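SnoaL-like domain-containing protein (Methylibium petroleiphilum PM1, PDB 3G16) is of unknown function but adopts the cystatin-like fold of SnoaL-like proteins in the NTF2 clan, and probably binds a small molecule in its cone-shaped interior. Local coordinates at residues P5-A10 with V108-A113; A26-M31 with I58-R63; A39-P44 with R118-F123; I75-I80 with A88-H93. All blocks are in the same frame, centred on the assembly; numbering follows the deposited sequence.

How the contacts relate
Contacts 3 and 4 belong to one mixed sheet, centres about 14 Å apart, and both touch the second subunit; W91 CZ2 lies 3.6 Å from F123 O. Contact 1 joins the end of strand 100-111, next to strand 116-124 of contact 3, to the lead-in of helix 9-24; E109 N sits 2.9 Å from E119 O. Contact 2 pairs helices 28-32 and 55-69, its centre about 22 Å from that of contact 1, and meets contact 3 where W62 CH2 lies 3.6 Å from F43 CE1. Unidentified ligand, probably from the crystallisation liquor, comes within about 3 Å (nearest atoms) of the W62 side chain and about 4 Å of those of F43 and W91, consistent with a pocket.

Contact 1 of 4, residues P5-A10 with V108-A113; sequences PTLSRA and VEFDRA
The lead-in to the first helix of this cystatin-like fold is held here against the end of strand 100-111, with R112 and P5 as the main partners. The extended R112 chain passes alongside P5 O: CB, CG and CD all come close to it, and NH1 donates to it at 2.9 Å with an N-H...O angle of 163°. The oxygen lies in the guanidinium plane, while NH1 stands above the plane of the carbonyl. Water 1 lies at the same guanidinium edge, accepting from R112 NH1 at 2.9 Å and hydrogen-bonded to T6 OG1 at 2.8 Å, so the arginine is tied to two successive residues. In return the P5 ring packs on the turn, P5 CD 3.8 Å from R112 CB and P5 CB 3.5 Å from R112 O. An alanine in place of R112 would probably leave P5 O without this donor and water 1 without its link, letting the lead-in shift. L7 adds the apolar part: its CD1 touches F110 CB at 3.7 Å, meeting the ring obliquely, and its CD2 rests 3.7 Å from R112 O. R112 NH2 bonds to E83 O, beyond strand 71-81. S8 caps helix 9-24 through A11 N, and the F110 ring packs on M12, V15 and I16 of that helix and also touches I117 on strand 116-124.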
loop_
_atom_site.group_PDB
_atom_site.type_symbol
_atom_site.label_atom_id
_atom_site.label_comp_id
_atom_site.label_asym_id
_atom_site.label_seq_id
_atom_site.Cartn_x
_atom_site.Cartn_y
_atom_site.Cartn_z
ATOM N N PRO A 5 9.978 3.811 22.509
ATOM C CA PRO A 5 11.075 4.536 21.812
ATOM C C PRO A 5 10.640 5.153 20.490
ATOM O O PRO A 5 9.902 4.526 19.728
ATOM C CB PRO A 5 12.099 3.420 21.499
ATOM C CG PRO A 5 11.811 2.394 22.602
ATOM C CD PRO A 5 10.351 2.413 22.785
ATOM N N THR A 6 11.136 6.360 20.218
ATOM C CA THR A 6 10.987 6.966 18.908
ATOM C C THR A 6 12.210 6.575 18.091
ATOM O O THR A 6 13.339 6.950 18.430
ATOM C CB THR A 6 10.885 8.479 19.012
ATOM O OG1 THR A 6 9.683 8.775 19.704
ATOM C CG2 THR A 6 10.847 9.132 17.628
ATOM N N LEU A 7 11.958 5.799 17.061
ATOM C CA LEU A 7 13.001 5.453 16.105
ATOM C C LEU A 7 13.183 6.639 15.163
ATOM O O LEU A 7 12.186 7.264 14.746
ATOM C CB LEU A 7 12.622 4.247 15.265
ATOM C CG LEU A 7 12.359 2.999 16.074
ATOM C CD1 LEU A 7 11.966 1.831 15.158
ATOM C CD2 LEU A 7 13.546 2.583 16.979
ATOM N N SER A 8 14.423 6.961 14.812
ATOM C CA SER A 8 14.659 8.014 13.828
ATOM C C SER A 8 14.222 7.581 12.446
ATOM O O SER A 8 14.159 6.383 12.120
ATOM C CB SER A 8 16.140 8.393 13.786
ATOM O OG SER A 8 16.897 7.370 13.185
ATOM N N ARG A 9 13.936 8.547 11.591
ATOM C CA ARG A 9 13.580 8.211 10.219
ATOM C C ARG A 9 14.744 7.512 9.544
ATOM O O ARG A 9 14.548 6.545 8.833
ATOM C CB ARG A 9 13.141 9.428 9.393
ATOM C CG ARG A 9 14.200 10.432 8.978
ATOM C CD ARG A 9 13.640 11.376 7.855
ATOM N NE ARG A 9 12.210 11.467 8.060
ATOM C CZ ARG A 9 11.251 11.118 7.214
ATOM N NH1 ARG A 9 11.488 10.833 5.927
ATOM N NH2 ARG A 9 10.024 11.195 7.668
ATOM N N ALA A 10 15.960 7.988 9.773
ATOM C CA ALA A 10 17.161 7.382 9.192
ATOM C C ALA A 10 17.325 5.928 9.593
ATOM O O ALA A 10 17.737 5.100 8.799
ATOM C CB ALA A 10 18.414 8.166 9.581
ATOM N N VAL A 108 4.734 -1.244 6.621
ATOM C CA VAL A 108 5.774 -1.858 7.429
ATOM C C VAL A 108 5.671 -1.345 8.833
ATOM O O VAL A 108 5.699 -0.109 9.048
ATOM C CB VAL A 108 7.161 -1.506 6.841
ATOM C CG1 VAL A 108 8.299 -2.108 7.657
ATOM C CG2 VAL A 108 7.287 -1.949 5.385
ATOM N N GLU A 109 5.529 -2.235 9.815
ATOM C CA GLU A 109 5.560 -1.855 11.209
ATOM C C GLU A 109 6.903 -2.194 11.808
ATOM O O GLU A 109 7.409 -3.282 11.619
ATOM C CB GLU A 109 4.504 -2.589 12.027
ATOM C CG GLU A 109 3.071 -2.356 11.589
ATOM C CD GLU A 109 2.058 -2.938 12.532
ATOM O OE1 GLU A 109 2.416 -3.668 13.465
ATOM O OE2 GLU A 109 0.857 -2.671 12.253
ATOM N N PHE A 110 7.456 -1.248 12.586
ATOM C CA PHE A 110 8.640 -1.496 13.371
ATOM C C PHE A 110 8.308 -1.854 14.798
ATOM O O PHE A 110 7.333 -1.384 15.377
ATOM C CB PHE A 110 9.557 -0.269 13.349
ATOM C CG PHE A 110 10.337 -0.159 12.078
ATOM C CD1 PHE A 110 9.740 0.382 10.929
ATOM C CD2 PHE A 110 11.622 -0.618 11.980
ATOM C CE1 PHE A 110 10.450 0.454 9.756
ATOM C CE2 PHE A 110 12.328 -0.527 10.797
ATOM C CZ PHE A 110 11.740 -0.005 9.698
ATOM N N ASP A 111 9.152 -2.716 15.332
ATOM C CA ASP A 111 9.235 -2.975 16.778
ATOM C C ASP A 111 10.145 -1.864 17.333
ATOM O O ASP A 111 11.346 -1.874 17.108
ATOM C CB ASP A 111 9.852 -4.337 17.038
ATOM C CG ASP A 111 10.131 -4.597 18.481
ATOM O OD1 ASP A 111 9.244 -4.376 19.332
ATOM O OD2 ASP A 111 11.238 -5.000 18.804
ATOM N N ARG A 112 9.559 -0.945 18.077
ATOM C CA ARG A 112 10.323 0.181 18.647
ATOM C C ARG A 112 11.403 -0.275 19.622
ATOM O O ARG A 112 12.440 0.379 19.715
ATOM C CB ARG A 112 9.406 1.146 19.350
ATOM C CG ARG A 112 8.370 1.839 18.470
ATOM C CD ARG A 112 7.324 2.490 19.358
ATOM N NE ARG A 112 6.264 3.216 18.666
ATOM C CZ ARG A 112 6.299 4.503 18.369
ATOM N NH1 ARG A 112 7.364 5.242 18.624
ATOM N NH2 ARG A 112 5.242 5.095 17.795
ATOM N N ALA A 113 11.166 -1.399 20.302
ATOM C CA ALA A 113 12.072 -1.892 21.330
ATOM C C ALA A 113 13.352 -2.459 20.750
ATOM O O ALA A 113 14.332 -2.600 21.495
ATOM C CB ALA A 113 11.353 -2.955 22.195
HETATM O O HOH W 1 7.402 8.111 18.144
#

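Contact 2 of 4, residues A26-M31 with I58-R63; sequences ADEAKM and IAHRWR
The H60 ring and the R63 guanidinium both receive E28 OE2 at their edges, near their planes, and the W62 indole takes the selenium of selenomethionine M31 at its edge, a Met-aromatic contact; the three lie on helix 55-69, packed against the start of helix 28-32 in the SnoaL-like fold. E28 is modelled in two conformers, so this double grip may be partial. In the conformer described, H60 ND1 donates to E28 OE2 at 2.9 Å and 171° on the syn side, whereas R63 NH1, in a salt bridge of 3.2 Å, comes from the opposite face of the carboxylate plane. R63 NE turns to E67, so a leucine in place of R63 would probably cost E28, in this conformer, one of its two donors and leave E67 without its salt-bridge mate. A59 CB sits 4.0 Å from E28 CB and 3.9 Å from M31 CB. A26 ends the preceding helix in a Schellman motif, and D27 OD1 caps the next, accepting from K30 N. W62 NE1 bonds to Y19 OH. The bend at M31 chi3 (-91°) brings CE to 3.3 Å from A59 O, while SE lies 3.9 Å from W62 CB.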
loop_
_atom_site.group_PDB
_atom_site.type_symbol
_atom_site.label_atom_id
_atom_site.label_comp_id
_atom_site.label_asym_id
_atom_site.label_seq_id
_atom_site.Cartn_x
_atom_site.Cartn_y
_atom_site.Cartn_z
ATOM N N ALA A 26 19.810 -12.340 -2.315
ATOM C CA ALA A 26 19.495 -13.692 -1.876
ATOM C C ALA A 26 20.307 -14.066 -0.627
ATOM O O ALA A 26 20.827 -15.164 -0.499
ATOM C CB ALA A 26 19.679 -14.689 -3.021
ATOM N N ASP A 27 20.439 -13.121 0.294
ATOM C CA ASP A 27 21.263 -13.275 1.508
ATOM C C ASP A 27 20.334 -13.431 2.675
ATOM O O ASP A 27 19.826 -12.439 3.214
ATOM C CB ASP A 27 22.203 -12.080 1.615
ATOM C CG ASP A 27 23.162 -12.144 2.786
ATOM O OD1 ASP A 27 22.897 -12.910 3.734
ATOM O OD2 ASP A 27 24.140 -11.362 2.774
ATOM N N GLU A 28 20.076 -14.667 3.076
ATOM C CA GLU A 28 19.129 -14.940 4.156
ATOM C C GLU A 28 19.556 -14.318 5.475
ATOM O O GLU A 28 18.732 -13.725 6.161
ATOM C CB GLU A 28 18.839 -16.444 4.299
ATOM C CG GLU A 28 18.140 -17.079 3.056
ATOM C CD GLU A 28 17.641 -18.532 3.289
ATOM O OE1 GLU A 28 17.505 -18.932 4.450
ATOM O OE2 GLU A 28 17.325 -19.250 2.302
ATOM N N ALA A 29 20.828 -14.422 5.815
ATOM C CA ALA A 29 21.299 -13.830 7.057
ATOM C C ALA A 29 21.069 -12.315 7.100
ATOM O O ALA A 29 20.652 -11.756 8.116
ATOM C CB ALA A 29 22.807 -14.181 7.269
ATOM N N LYS A 30 21.342 -11.644 5.988
ATOM C CA LYS A 30 21.175 -10.192 5.928
ATOM C C LYS A 30 19.703 -9.855 6.109
ATOM O O LYS A 30 19.360 -8.943 6.888
ATOM C CB LYS A 30 21.708 -9.552 4.628
ATOM C CG LYS A 30 21.325 -8.059 4.507
ATOM C CD LYS A 30 21.922 -7.342 3.276
ATOM C CE LYS A 30 23.464 -7.373 3.299
ATOM N NZ LYS A 30 24.144 -6.647 2.145
HETATM N N MSE A 31 18.825 -10.587 5.437
HETATM C CA MSE A 31 17.397 -10.309 5.567
HETATM C C MSE A 31 16.905 -10.572 6.999
HETATM O O MSE A 31 16.173 -9.782 7.578
HETATM C CB MSE A 31 16.598 -11.125 4.557
HETATM C CG MSE A 31 16.742 -10.724 3.122
HETATM SE SE MSE A 31 15.622 -11.760 1.943
HETATM C CE MSE A 31 16.831 -13.226 1.484
ATOM N N ILE A 58 10.488 -15.685 5.769
ATOM C CA ILE A 58 10.482 -14.605 4.796
ATOM C C ILE A 58 11.770 -14.694 3.996
ATOM O O ILE A 58 11.744 -14.675 2.762
ATOM C CB ILE A 58 10.384 -13.248 5.556
ATOM C CG1 ILE A 58 9.033 -13.099 6.284
ATOM C CG2 ILE A 58 10.601 -12.092 4.583
ATOM C CD1 ILE A 58 8.982 -11.917 7.288
ATOM N N ALA A 59 12.917 -14.812 4.674
ATOM C CA ALA A 59 14.203 -14.813 4.015
ATOM C C ALA A 59 14.369 -16.004 3.069
ATOM O O ALA A 59 14.846 -15.863 1.942
ATOM C CB ALA A 59 15.344 -14.776 5.084
ATOM N N HIS A 60 13.960 -17.190 3.535
ATOM C CA HIS A 60 14.108 -18.389 2.721
ATOM C C HIS A 60 13.278 -18.281 1.448
ATOM O O HIS A 60 13.736 -18.666 0.350
ATOM C CB HIS A 60 13.696 -19.626 3.533
ATOM C CG HIS A 60 13.941 -20.909 2.808
ATOM N ND1 HIS A 60 15.195 -21.206 2.320
ATOM C CD2 HIS A 60 13.164 -21.991 2.559
ATOM C CE1 HIS A 60 15.177 -22.416 1.786
ATOM N NE2 HIS A 60 13.955 -22.895 1.881
ATOM N N ARG A 61 12.052 -17.773 1.584
ATOM C CA ARG A 61 11.152 -17.720 0.447
ATOM C C ARG A 61 11.608 -16.682 -0.577
ATOM O O ARG A 61 11.562 -16.940 -1.773
ATOM C CB ARG A 61 9.708 -17.563 0.940
ATOM C CG ARG A 61 9.249 -18.875 1.677
ATOM C CD ARG A 61 8.014 -18.762 2.479
ATOM N NE ARG A 61 7.935 -19.869 3.422
ATOM C CZ ARG A 61 6.929 -20.039 4.287
ATOM N NH1 ARG A 61 5.831 -19.296 4.222
ATOM N NH2 ARG A 61 6.983 -21.024 5.174
ATOM N N TRP A 62 12.143 -15.555 -0.123
ATOM C CA TRP A 62 12.679 -14.595 -1.093
ATOM C C TRP A 62 13.956 -15.146 -1.720
ATOM O O TRP A 62 14.178 -14.934 -2.905
ATOM C CB TRP A 62 12.914 -13.230 -0.504
ATOM C CG TRP A 62 11.724 -12.485 -0.050
ATOM C CD1 TRP A 62 11.675 -11.637 1.009
ATOM C CD2 TRP A 62 10.389 -12.476 -0.617
ATOM N NE1 TRP A 62 10.431 -11.090 1.147
ATOM C CE2 TRP A 62 9.626 -11.581 0.160
ATOM C CE3 TRP A 62 9.756 -13.107 -1.710
ATOM C CZ2 TRP A 62 8.287 -11.312 -0.103
ATOM C CZ3 TRP A 62 8.402 -12.806 -1.971
ATOM C CH2 TRP A 62 7.692 -11.939 -1.146
ATOM N N ARG A 63 14.808 -15.880 -0.992
ATOM C CA ARG A 63 15.972 -16.467 -1.604
ATOM C C ARG A 63 15.528 -17.420 -2.729
ATOM O O ARG A 63 16.103 -17.403 -3.828
ATOM C CB ARG A 63 16.770 -17.232 -0.580
ATOM C CG ARG A 63 17.946 -17.965 -1.224
ATOM C CD ARG A 63 18.474 -18.942 -0.321
ATOM N NE ARG A 63 19.455 -19.801 -0.935
ATOM C CZ ARG A 63 19.738 -20.977 -0.425
ATOM N NH1 ARG A 63 19.064 -21.399 0.662
ATOM N NH2 ARG A 63 20.664 -21.731 -1.006
#

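Contact 3 of 4, residues A39-P44 with R118-F123; sequences AVHYFP and REIRAF
H41 has CG anti to its backbone N (chi1 -157°), and I120 has CG2 anti to its own N, bringing imidazole and methyl together on one face of the sheet. I120 CG2 lies over the ring as a CH-pi contact, 3.7 Å from its centroid and offset toward the rim, while F43 CZ covers the opposite face and A122 CB meets the ring edge. On the other face of the sheet Y42 leans toward E119 with CG beside its backbone N (chi1 -62°). Its CE2 is 3.7 Å from E119 OE1, with ring and carboxylate nearly perpendicular, and water 2 joins the two tips, donating to OE1 and hydrogen-bonded to Y42 OH. R121 NH1 in turn holds E119 OE2 at 2.8 Å in a salt bridge. E109 and R145 extend this charged cluster, and R121 NE pairs with E90 of the second subunit.

The backbones bond as I120 N to V40 O, Y42 N to I120 O at 2.8 Å and A122 N to Y42 O, with a weak V40 N to R118 O bond of 3.4 Å. Y42 O also accepts from H41 ND1, at 3.1 Å; the two donors approach from opposite faces of its plane. Along the other edge of strand 116-124, against strand 100-111, R118 and E119 both face E109, a classic beta bulge. Strands 39-42 and 116-124 form the parallel pair in the mixed sheet of this cystatin-like, NTF2-clan fold.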
loop_
_atom_site.group_PDB
_atom_site.type_symbol
_atom_site.label_atom_id
_atom_site.label_comp_id
_atom_site.label_asym_id
_atom_site.label_seq_id
_atom_site.Cartn_x
_atom_site.Cartn_y
_atom_site.Cartn_z
ATOM N N ALA A 39 8.623 -11.981 13.085
ATOM C CA ALA A 39 7.953 -11.132 12.120
ATOM C C ALA A 39 7.128 -11.949 11.126
ATOM O O ALA A 39 7.514 -13.053 10.739
ATOM C CB ALA A 39 8.987 -10.318 11.327
ATOM N N VAL A 40 6.012 -11.364 10.716
ATOM C CA VAL A 40 5.113 -11.994 9.730
ATOM C C VAL A 40 4.965 -11.056 8.527
ATOM O O VAL A 40 4.815 -9.833 8.665
ATOM C CB VAL A 40 3.747 -12.332 10.317
ATOM C CG1 VAL A 40 2.865 -13.056 9.270
ATOM C CG2 VAL A 40 3.881 -13.228 11.559
ATOM N N HIS A 41 5.007 -11.631 7.332
ATOM C CA HIS A 41 4.713 -10.914 6.074
ATOM C C HIS A 41 3.371 -11.429 5.557
ATOM O O HIS A 41 3.154 -12.659 5.439
ATOM C CB HIS A 41 5.759 -11.219 5.024
ATOM C CG HIS A 41 5.891 -10.197 3.930
ATOM N ND1 HIS A 41 4.825 -9.657 3.219
ATOM C CD2 HIS A 41 7.002 -9.681 3.374
ATOM C CE1 HIS A 41 5.304 -8.832 2.290
ATOM N NE2 HIS A 41 6.630 -8.822 2.362
ATOM N N TYR A 42 2.445 -10.513 5.298
ATOM C CA TYR A 42 1.129 -10.824 4.748
ATOM C C TYR A 42 1.080 -10.368 3.309
ATOM O O TYR A 42 1.743 -9.388 2.902
ATOM C CB TYR A 42 0.055 -10.118 5.558
ATOM C CG TYR A 42 -0.001 -10.530 7.004
ATOM C CD1 TYR A 42 -0.729 -11.610 7.384
ATOM C CD2 TYR A 42 0.691 -9.850 7.996
ATOM C CE1 TYR A 42 -0.783 -12.031 8.702
ATOM C CE2 TYR A 42 0.642 -10.252 9.323
ATOM C CZ TYR A 42 -0.100 -11.339 9.678
ATOM O OH TYR A 42 -0.173 -11.748 11.013
ATOM N N PHE A 43 0.179 -11.028 2.573
ATOM C CA PHE A 43 -0.021 -10.812 1.138
ATOM C C PHE A 43 -1.498 -10.909 0.832
ATOM O O PHE A 43 -2.248 -11.424 1.633
ATOM C CB PHE A 43 0.711 -11.909 0.313
ATOM C CG PHE A 43 2.155 -12.001 0.609
ATOM C CD1 PHE A 43 3.044 -11.196 -0.031
ATOM C CD2 PHE A 43 2.623 -12.919 1.538
ATOM C CE1 PHE A 43 4.398 -11.268 0.225
ATOM C CE2 PHE A 43 3.979 -13.010 1.809
ATOM C CZ PHE A 43 4.877 -12.194 1.174
ATOM N N PRO A 44 -1.876 -10.465 -0.369
ATOM C CA PRO A 44 -3.273 -10.721 -0.723
ATOM C C PRO A 44 -3.657 -12.181 -0.532
ATOM O O PRO A 44 -2.842 -13.082 -0.842
ATOM C CB PRO A 44 -3.316 -10.292 -2.191
ATOM C CG PRO A 44 -2.286 -9.275 -2.322
ATOM C CD PRO A 44 -1.156 -9.723 -1.406
ATOM N N ARG A 118 8.690 -5.699 12.371
ATOM C CA ARG A 118 7.856 -6.746 13.006
ATOM C C ARG A 118 6.760 -7.270 12.099
ATOM O O ARG A 118 6.276 -8.356 12.317
ATOM C CB ARG A 118 7.267 -6.267 14.347
ATOM C CG ARG A 118 6.188 -5.278 14.230
ATOM C CD ARG A 118 5.654 -4.897 15.600
ATOM N NE ARG A 118 4.507 -4.036 15.497
ATOM C CZ ARG A 118 4.002 -3.378 16.518
ATOM N NH1 ARG A 118 4.558 -3.461 17.731
ATOM N NH2 ARG A 118 2.941 -2.622 16.339
ATOM N N GLU A 119 6.375 -6.514 11.089
ATOM C CA GLU A 119 5.290 -6.939 10.211
ATOM C C GLU A 119 5.335 -6.180 8.915
ATOM O O GLU A 119 5.642 -4.990 8.904
ATOM C CB GLU A 119 3.955 -6.652 10.896
ATOM C CG GLU A 119 2.734 -7.154 10.150
ATOM C CD GLU A 119 1.470 -7.002 10.958
ATOM O OE1 GLU A 119 1.329 -7.732 11.974
ATOM O OE2 GLU A 119 0.650 -6.136 10.632
ATOM N N ILE A 120 4.972 -6.872 7.827
ATOM C CA ILE A 120 4.824 -6.251 6.497
ATOM C C ILE A 120 3.487 -6.723 5.933
ATOM O O ILE A 120 3.166 -7.926 6.037
ATOM C CB ILE A 120 5.974 -6.573 5.520
ATOM C CG1 ILE A 120 7.323 -6.174 6.132
ATOM C CG2 ILE A 120 5.709 -5.908 4.163
ATOM C CD1 ILE A 120 8.517 -6.522 5.262
ATOM N N ARG A 121 2.687 -5.804 5.407
ATOM C CA ARG A 121 1.387 -6.119 4.774
ATOM C C ARG A 121 1.473 -5.592 3.354
ATOM O O ARG A 121 1.534 -4.381 3.167
ATOM C CB ARG A 121 0.256 -5.474 5.556
ATOM C CG ARG A 121 0.177 -5.924 7.011
ATOM C CD ARG A 121 -1.082 -5.453 7.702
ATOM N NE ARG A 121 -1.278 -4.017 7.735
ATOM C CZ ARG A 121 -0.681 -3.200 8.601
ATOM N NH1 ARG A 121 0.183 -3.644 9.498
ATOM N NH2 ARG A 121 -0.969 -1.909 8.586
ATOM N N ALA A 122 1.433 -6.505 2.365
ATOM C CA ALA A 122 1.615 -6.104 0.965
ATOM C C ALA A 122 0.343 -6.185 0.132
ATOM O O ALA A 122 -0.501 -7.070 0.316
ATOM C CB ALA A 122 2.682 -6.971 0.291
ATOM N N PHE A 123 0.249 -5.226 -0.782
ATOM C CA PHE A 123 -0.899 -5.003 -1.672
ATOM C C PHE A 123 -0.357 -4.870 -3.077
ATOM O O PHE A 123 0.788 -4.433 -3.258
ATOM C CB PHE A 123 -1.640 -3.740 -1.274
ATOM C CG PHE A 123 -2.068 -3.766 0.171
ATOM C CD1 PHE A 123 -3.262 -4.318 0.557
ATOM C CD2 PHE A 123 -1.222 -3.318 1.162
ATOM C CE1 PHE A 123 -3.647 -4.390 1.902
ATOM C CE2 PHE A 123 -1.583 -3.379 2.514
ATOM C CZ PHE A 123 -2.793 -3.906 2.863
HETATM O O HOH W 2 1.553 -10.351 12.582
#

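Contact 4 of 4, residues I75-I80 with A88-H93; sequences IDALVI and AIEWTH
D76 reaches across to strand 86-95 one atom at a time. Its CB packs on E90 O at 3.4 Å; CG, beside the backbone N (chi1 -55°), carries the carboxylate on toward T92. At the tip OD2 accepts from T92 OG1 at 2.7 Å on its syn lone pair, and also from water 3, which donates onward to W91 O. OD1 turns back to T74 OG1 in its own strand, so both oxygens are held. T92 OG1 has a further partner in R103.

D76 and A77 both face E90, a classic beta bulge: D76 N and A77 N donate to E90 O at 2.8 and 3.2 Å, from the same face of its plane. E90 N returns a bond to A77 O, and past the bulge V79 and A88 form a hydrogen-bonded antiparallel pair, V79 N to A88 O at 171°. On one face of the sheet L78 and I89 lie side by side, L78 CD1 3.9 Å from I89 CG1, and I75 CG2 touches I89 CG2 at 4.1 Å. On the other, A77 CB sits 3.6 Å from E90 OE1, which is hydrogen-bonded to Y147 of the second subunit.

Helix 9-24 packs on the I75 and I89 face of the hairpin formed by strands 71-81 and 86-95, through Y20 and I16, with strand 100-111 bonded alongside strand 86-95 and the second subunit across the E90 face.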
loop_
_atom_site.group_PDB
_atom_site.type_symbol
_atom_site.label_atom_id
_atom_site.label_comp_id
_atom_site.label_asym_id
_atom_site.label_seq_id
_atom_site.Cartn_x
_atom_site.Cartn_y
_atom_site.Cartn_z
ATOM N N ILE A 75 12.782 -0.125 -4.689
ATOM C CA ILE A 75 12.032 0.761 -3.813
ATOM C C ILE A 75 11.730 1.976 -4.665
ATOM O O ILE A 75 12.652 2.695 -5.066
ATOM C CB ILE A 75 12.827 1.167 -2.574
ATOM C CG1 ILE A 75 13.131 -0.049 -1.685
ATOM C CG2 ILE A 75 12.103 2.276 -1.821
ATOM C CD1 ILE A 75 14.012 0.255 -0.444
ATOM N N ASP A 76 10.463 2.184 -4.971
ATOM C CA ASP A 76 10.043 3.279 -5.829
ATOM C C ASP A 76 9.583 4.516 -5.068
ATOM O O ASP A 76 9.673 5.641 -5.571
ATOM C CB ASP A 76 8.938 2.792 -6.754
ATOM C CG ASP A 76 9.346 1.569 -7.552
ATOM O OD1 ASP A 76 10.556 1.409 -7.856
ATOM O OD2 ASP A 76 8.466 0.787 -7.898
ATOM N N ALA A 77 9.033 4.323 -3.882
ATOM C CA ALA A 77 8.662 5.433 -2.996
ATOM C C ALA A 77 8.790 4.920 -1.597
ATOM O O ALA A 77 8.550 3.740 -1.334
ATOM C CB ALA A 77 7.221 5.965 -3.278
ATOM N N LEU A 78 9.156 5.781 -0.672
ATOM C CA LEU A 78 9.380 5.389 0.707
ATOM C C LEU A 78 8.796 6.462 1.619
ATOM O O LEU A 78 9.223 7.620 1.552
ATOM C CB LEU A 78 10.884 5.184 0.941
ATOM C CG LEU A 78 11.319 4.801 2.322
ATOM C CD1 LEU A 78 10.535 3.573 2.883
ATOM C CD2 LEU A 78 12.846 4.562 2.255
ATOM N N VAL A 79 7.815 6.110 2.434
ATOM C CA VAL A 79 7.106 7.022 3.314
ATOM C C VAL A 79 7.410 6.577 4.733
ATOM O O VAL A 79 7.161 5.434 5.075
ATOM C CB VAL A 79 5.585 6.901 3.084
ATOM C CG1 VAL A 79 4.795 7.858 3.951
ATOM C CG2 VAL A 79 5.243 7.150 1.587
ATOM N N ILE A 80 8.035 7.432 5.526
ATOM C CA ILE A 80 8.463 7.071 6.870
ATOM C C ILE A 80 7.835 7.972 7.919
ATOM O O ILE A 80 7.905 9.202 7.828
ATOM C CB ILE A 80 10.009 7.060 7.008
ATOM C CG1 ILE A 80 10.622 6.077 6.014
ATOM C CG2 ILE A 80 10.388 6.734 8.487
ATOM C CD1 ILE A 80 12.120 6.263 5.876
ATOM N N ALA A 88 5.792 2.983 4.753
ATOM C CA ALA A 88 5.099 2.408 3.613
ATOM C C ALA A 88 6.079 2.495 2.448
ATOM O O ALA A 88 6.827 3.452 2.293
ATOM C CB ALA A 88 3.768 3.116 3.272
ATOM N N ILE A 89 6.057 1.474 1.609
ATOM C CA ILE A 89 6.976 1.346 0.488
ATOM C C ILE A 89 6.182 1.048 -0.780
ATOM O O ILE A 89 5.355 0.095 -0.774
ATOM C CB ILE A 89 7.968 0.167 0.693
ATOM C CG1 ILE A 89 8.655 0.238 2.083
ATOM C CG2 ILE A 89 8.975 0.088 -0.457
ATOM C CD1 ILE A 89 9.485 -1.021 2.419
ATOM N N GLU A 90 6.395 1.802 -1.853
ATOM C CA GLU A 90 5.868 1.462 -3.183
ATOM C C GLU A 90 7.022 0.755 -3.848
ATOM O O GLU A 90 8.148 1.263 -3.802
ATOM C CB GLU A 90 5.469 2.682 -3.996
ATOM C CG GLU A 90 4.760 2.395 -5.291
ATOM C CD GLU A 90 4.511 3.653 -6.101
ATOM O OE1 GLU A 90 5.331 4.607 -5.980
ATOM O OE2 GLU A 90 3.525 3.688 -6.851
ATOM N N TRP A 91 6.773 -0.438 -4.371
ATOM C CA TRP A 91 7.832 -1.287 -4.858
ATOM C C TRP A 91 7.520 -1.925 -6.211
ATOM O O TRP A 91 6.357 -1.939 -6.662
ATOM C CB TRP A 91 8.138 -2.389 -3.803
ATOM C CG TRP A 91 6.916 -3.161 -3.375
ATOM C CD1 TRP A 91 6.244 -2.975 -2.206
ATOM C CD2 TRP A 91 6.196 -4.193 -4.083
ATOM N NE1 TRP A 91 5.138 -3.799 -2.145
ATOM C CE2 TRP A 91 5.098 -4.578 -3.266
ATOM C CE3 TRP A 91 6.396 -4.862 -5.289
ATOM C CZ2 TRP A 91 4.182 -5.566 -3.652
ATOM C CZ3 TRP A 91 5.488 -5.848 -5.673
ATOM C CH2 TRP A 91 4.393 -6.183 -4.846
ATOM N N THR A 92 8.542 -2.496 -6.823
ATOM C CA THR A 92 8.391 -3.281 -8.033
ATOM C C THR A 92 9.120 -4.588 -7.801
ATOM O O THR A 92 10.261 -4.600 -7.318
ATOM C CB THR A 92 8.944 -2.593 -9.282
ATOM O OG1 THR A 92 8.234 -1.353 -9.469
ATOM C CG2 THR A 92 8.779 -3.462 -10.551
ATOM N N HIS A 93 8.444 -5.676 -8.133
ATOM C CA HIS A 93 8.993 -7.019 -8.129
ATOM C C HIS A 93 9.142 -7.414 -9.611
ATOM O O HIS A 93 8.154 -7.697 -10.308
ATOM C CB HIS A 93 8.051 -7.958 -7.360
ATOM C CG HIS A 93 8.511 -9.387 -7.319
ATOM N ND1 HIS A 93 7.844 -10.350 -6.587
ATOM C CD2 HIS A 93 9.600 -9.994 -7.847
ATOM C CE1 HIS A 93 8.472 -11.510 -6.750
ATOM N NE2 HIS A 93 9.548 -11.319 -7.500
HETATM O O HOH W 3 5.804 0.546 -8.000
#